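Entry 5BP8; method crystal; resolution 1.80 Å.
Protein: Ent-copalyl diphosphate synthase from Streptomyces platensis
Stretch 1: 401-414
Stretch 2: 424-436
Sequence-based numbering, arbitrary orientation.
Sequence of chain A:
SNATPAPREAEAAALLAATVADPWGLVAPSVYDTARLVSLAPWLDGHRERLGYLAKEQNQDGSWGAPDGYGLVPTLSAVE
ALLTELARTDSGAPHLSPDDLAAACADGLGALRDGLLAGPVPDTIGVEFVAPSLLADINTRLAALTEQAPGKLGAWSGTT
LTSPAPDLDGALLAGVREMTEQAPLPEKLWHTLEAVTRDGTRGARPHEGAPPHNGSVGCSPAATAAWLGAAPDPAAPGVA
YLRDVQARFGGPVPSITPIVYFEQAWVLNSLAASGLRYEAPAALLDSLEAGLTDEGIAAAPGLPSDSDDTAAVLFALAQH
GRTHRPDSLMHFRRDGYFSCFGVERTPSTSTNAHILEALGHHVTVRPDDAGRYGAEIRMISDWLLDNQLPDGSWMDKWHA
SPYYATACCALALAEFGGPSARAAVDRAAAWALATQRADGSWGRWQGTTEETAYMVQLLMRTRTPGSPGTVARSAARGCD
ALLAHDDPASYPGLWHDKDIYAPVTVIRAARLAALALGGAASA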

# COMPACT_ATOMS: atom_id res chain seq x y z
N SER A 401 0.55 -3.66 -9.72
CA SER A 401 1.08 -4.73 -10.54
C SER A 401 0.05 -5.82 -10.90
O SER A 401 -0.64 -6.36 -10.01
N PRO A 402 -0.03 -6.19 -12.18
CA PRO A 402 -0.85 -7.36 -12.51
C PRO A 402 -0.26 -8.66 -11.97
O PRO A 402 -0.98 -9.70 -11.92
N TYR A 403 1.01 -8.63 -11.59
CA TYR A 403 1.66 -9.83 -11.05
C TYR A 403 1.10 -10.17 -9.67
O TYR A 403 0.92 -11.36 -9.36
N TYR A 404 0.81 -9.15 -8.86
CA TYR A 404 0.13 -9.38 -7.57
C TYR A 404 -1.26 -9.98 -7.78
O TYR A 404 -1.59 -11.04 -7.20
N ALA A 405 -2.07 -9.28 -8.59
CA ALA A 405 -3.49 -9.65 -8.76
C ALA A 405 -3.61 -11.05 -9.37
O ALA A 405 -4.40 -11.90 -8.88
N THR A 406 -2.75 -11.33 -10.35
CA THR A 406 -2.82 -12.63 -11.04
C THR A 406 -2.39 -13.78 -10.13
O THR A 406 -3.02 -14.85 -10.12
N ALA A 407 -1.34 -13.56 -9.34
CA ALA A 407 -0.93 -14.56 -8.37
C ALA A 407 -2.03 -14.81 -7.35
O ALA A 407 -2.36 -15.99 -7.09
N CYS A 408 -2.60 -13.74 -6.79
CA CYS A 408 -3.64 -13.91 -5.76
C CYS A 408 -4.80 -14.79 -6.29
O CYS A 408 -5.20 -15.75 -5.64
N CYS A 409 -5.32 -14.43 -7.45
CA CYS A 409 -6.52 -15.05 -8.00
C CYS A 409 -6.26 -16.45 -8.48
O CYS A 409 -7.06 -17.36 -8.19
N ALA A 410 -5.17 -16.65 -9.21
CA ALA A 410 -4.86 -18.01 -9.73
C ALA A 410 -4.54 -18.98 -8.60
O ALA A 410 -4.92 -20.16 -8.67
N LEU A 411 -3.85 -18.51 -7.56
CA LEU A 411 -3.47 -19.40 -6.46
C LEU A 411 -4.65 -19.78 -5.58
O LEU A 411 -4.71 -20.90 -5.08
N ALA A 412 -5.59 -18.85 -5.40
CA ALA A 412 -6.82 -19.12 -4.67
C ALA A 412 -7.66 -20.13 -5.47
O ALA A 412 -8.17 -21.11 -4.91
N LEU A 413 -7.81 -19.87 -6.76
CA LEU A 413 -8.58 -20.78 -7.64
C LEU A 413 -7.95 -22.16 -7.79
O LEU A 413 -8.67 -23.16 -7.95
N ALA A 414 -6.62 -22.23 -7.79
CA ALA A 414 -5.91 -23.50 -7.92
C ALA A 414 -6.21 -24.43 -6.73
O ALA A 414 -6.45 -25.62 -6.89
N ALA A 424 -8.62 -21.54 -16.24
CA ALA A 424 -8.20 -20.19 -15.89
C ALA A 424 -6.81 -20.15 -15.26
O ALA A 424 -5.99 -19.26 -15.55
N VAL A 425 -6.55 -21.10 -14.37
CA VAL A 425 -5.24 -21.21 -13.77
C VAL A 425 -4.17 -21.45 -14.82
O VAL A 425 -3.09 -20.83 -14.77
N ASP A 426 -4.43 -22.34 -15.79
CA ASP A 426 -3.46 -22.59 -16.84
C ASP A 426 -3.23 -21.34 -17.71
O ASP A 426 -2.12 -21.11 -18.15
N ARG A 427 -4.29 -20.57 -17.96
CA ARG A 427 -4.18 -19.35 -18.76
C ARG A 427 -3.32 -18.31 -18.01
O ARG A 427 -2.59 -17.55 -18.64
N ALA A 428 -3.45 -18.27 -16.69
CA ALA A 428 -2.59 -17.41 -15.84
C ALA A 428 -1.11 -17.83 -15.93
O ALA A 428 -0.20 -16.97 -16.06
N ALA A 429 -0.84 -19.12 -15.86
CA ALA A 429 0.54 -19.62 -15.99
C ALA A 429 1.11 -19.34 -17.39
O ALA A 429 2.29 -19.02 -17.53
N ALA A 430 0.28 -19.45 -18.42
CA ALA A 430 0.68 -19.09 -19.77
C ALA A 430 1.07 -17.60 -19.85
O ALA A 430 2.04 -17.25 -20.53
N TRP A 431 0.28 -16.75 -19.20
CA TRP A 431 0.55 -15.32 -19.15
C TRP A 431 1.86 -15.04 -18.43
O TRP A 431 2.67 -14.18 -18.85
N ALA A 432 2.11 -15.77 -17.36
CA ALA A 432 3.38 -15.68 -16.68
C ALA A 432 4.54 -16.01 -17.61
O ALA A 432 5.51 -15.28 -17.66
N LEU A 433 4.45 -17.10 -18.39
CA LEU A 433 5.57 -17.46 -19.24
C LEU A 433 5.78 -16.39 -20.30
O LEU A 433 6.91 -16.06 -20.65
N ALA A 434 4.68 -15.84 -20.79
CA ALA A 434 4.72 -14.89 -21.89
C ALA A 434 5.27 -13.54 -21.47
O ALA A 434 5.75 -12.79 -22.31
N THR A 435 5.17 -13.22 -20.19
CA THR A 435 5.56 -11.89 -19.70
C THR A 435 6.91 -11.85 -19.00
O THR A 435 7.37 -10.77 -18.59
N GLN A 436 7.55 -13.01 -18.84
CA GLN A 436 8.85 -13.05 -18.18
C GLN A 436 9.89 -12.22 -18.94
O GLN A 436 9.94 -12.25 -20.16

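No direct hydrogen bond joins the two helices, and the polar link between them runs through one water. Water 1 lies 2.8 Å from Tyr403 OH and donates to the backbone Thr435 O at 2.7 Å. The helices run roughly antiparallel, at 146°, with their axes 9.3 Å apart at closest approach.

The aromatic end of the contact is built on Trp431. Its CA-to-CB bond points toward the first helix, and chi1 is t (177°). This residue gives up the largest area in the interface. Tyr403 starts out sideways with chi1 m, but its ring reaches across. The Tyr403 ring and the six-membered ring of Trp431 are slid apart, with planes at 30° and centroids 4.8 Å apart, so they barely overlap. Their closest atoms, Tyr403 CE1 and Trp431 CH2, are 3.2 Å apart. Pro402 CB packs 3.8 Å from the same Trp431 CH2.

Tyr403 OH also approaches Thr435 CB at 3.4 Å. Thr435 has chi1 p, which lets Thr435 OG1 donate to Trp431 O at 2.8 Å within its own stretch. Thr406, chi1 m, does likewise: Thr406 OG1 donates to Pro402 O at 2.6 Å. The same Thr406 OG1 sits 3.6 Å from Trp431 CZ3, while Thr406 CG2 meets Ala428 CB at 3.8 Å.

Farther along, the side chains are smaller and the backbones come closer. Ala410 and Ala428 point toward each other's helices, with Ala410 CB 3.8 Å from Ala428 CB. The CA atoms of Ala410 and Val425 are only 5.2 Å apart. Val425, chi1 t, directs CG2 at the first helix. Val425 CG2 lies 3.6 Å from Ala410 O, and 4.1 Å from both Leu413 CB and Ala414 CB.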

# COMPACT_ATOMS: atom_id res chain seq x y z
CB SER A 401 2.23 -5.41 -9.79
OG SER A 401 2.75 -6.44 -10.59
CB PRO A 402 -0.86 -7.35 -14.02
CG PRO A 402 0.41 -6.70 -14.42
CD PRO A 402 0.73 -5.70 -13.35
CB TYR A 403 3.19 -9.70 -11.08
CG TYR A 403 3.61 -9.48 -12.52
CD1 TYR A 403 3.56 -10.53 -13.46
CD2 TYR A 403 3.96 -8.22 -12.97
CE1 TYR A 403 3.89 -10.31 -14.79
CE2 TYR A 403 4.30 -8.00 -14.29
CZ TYR A 403 4.25 -9.04 -15.20
OH TYR A 403 4.58 -8.77 -16.51
CB TYR A 404 -0.02 -8.08 -6.77
CG TYR A 404 -0.73 -8.26 -5.45
CD1 TYR A 404 -0.14 -8.99 -4.44
CD2 TYR A 404 -1.98 -7.71 -5.22
CE1 TYR A 404 -0.77 -9.16 -3.22
CE2 TYR A 404 -2.64 -7.88 -3.99
CZ TYR A 404 -2.03 -8.62 -3.01
OH TYR A 404 -2.56 -8.82 -1.76
CB ALA A 405 -4.19 -8.63 -9.63
CB THR A 406 -1.98 -12.60 -12.33
OG1 THR A 406 -2.43 -11.52 -13.16
CG2 THR A 406 -2.17 -13.92 -13.12
CB ALA A 407 0.34 -14.16 -7.66
CB CYS A 408 -4.22 -12.58 -5.30
SG CYS A 408 -3.07 -11.63 -4.25
CB CYS A 409 -7.10 -14.19 -9.12
SG CYS A 409 -7.72 -12.63 -8.51
CB ALA A 410 -3.72 -17.97 -10.71
CB LEU A 411 -2.36 -18.79 -5.60
CG LEU A 411 -1.00 -18.76 -6.31
CD1 LEU A 411 -0.01 -17.90 -5.54
CD2 LEU A 411 -0.48 -20.18 -6.56
CB ALA A 412 -7.59 -17.83 -4.46
CB LEU A 413 -8.79 -20.16 -9.01
CG LEU A 413 -9.84 -19.05 -9.09
CD1 LEU A 413 -9.61 -18.28 -10.39
CD2 LEU A 413 -11.27 -19.56 -9.01
CB ALA A 414 -4.41 -23.28 -8.05
CB ALA A 424 -9.22 -19.57 -14.96
CB VAL A 425 -5.19 -22.33 -12.72
CG1 VAL A 425 -3.75 -22.59 -12.31
CG2 VAL A 425 -6.07 -21.99 -11.52
CB ASP A 426 -3.88 -23.75 -17.76
CG ASP A 426 -3.95 -25.07 -17.05
OD1 ASP A 426 -3.28 -25.25 -16.01
OD2 ASP A 426 -4.67 -25.97 -17.55
CB ARG A 427 -5.54 -18.73 -19.02
CG ARG A 427 -6.42 -19.46 -20.03
CD ARG A 427 -7.37 -18.44 -20.64
NE ARG A 427 -8.66 -18.34 -19.95
CZ ARG A 427 -9.33 -17.21 -19.71
NH1 ARG A 427 -8.83 -16.00 -20.03
NH2 ARG A 427 -10.51 -17.28 -19.10
CB ALA A 428 -3.06 -17.42 -14.40
CB ALA A 429 0.61 -21.11 -15.66
CB ALA A 430 -0.43 -19.39 -20.75
CB TRP A 431 -0.62 -14.60 -18.48
CG TRP A 431 -0.43 -13.14 -18.30
CD1 TRP A 431 -0.65 -12.17 -19.22
CD2 TRP A 431 0.00 -12.47 -17.11
NE1 TRP A 431 -0.40 -10.92 -18.68
CE2 TRP A 431 0.02 -11.08 -17.39
CE3 TRP A 431 0.37 -12.90 -15.84
CZ2 TRP A 431 0.39 -10.12 -16.44
CZ3 TRP A 431 0.73 -11.95 -14.89
CH2 TRP A 431 0.73 -10.58 -15.20
CB ALA A 432 3.41 -16.56 -15.44
CB LEU A 433 5.31 -18.82 -19.92
CG LEU A 433 5.17 -20.03 -19.01
CD1 LEU A 433 4.85 -21.28 -19.82
CD2 LEU A 433 6.44 -20.25 -18.21
CB ALA A 434 3.32 -14.71 -22.44
CB THR A 435 4.51 -11.34 -18.72
OG1 THR A 435 4.29 -12.27 -17.66
CG2 THR A 435 3.20 -11.02 -19.43
CB GLN A 436 9.32 -14.49 -18.01
CG GLN A 436 10.52 -14.63 -17.11
CD GLN A 436 10.87 -16.07 -16.81
OE1 GLN A 436 10.50 -16.99 -17.55
NE2 GLN A 436 11.54 -16.27 -15.69
O HOH W 1 7.37 -8.83 -16.66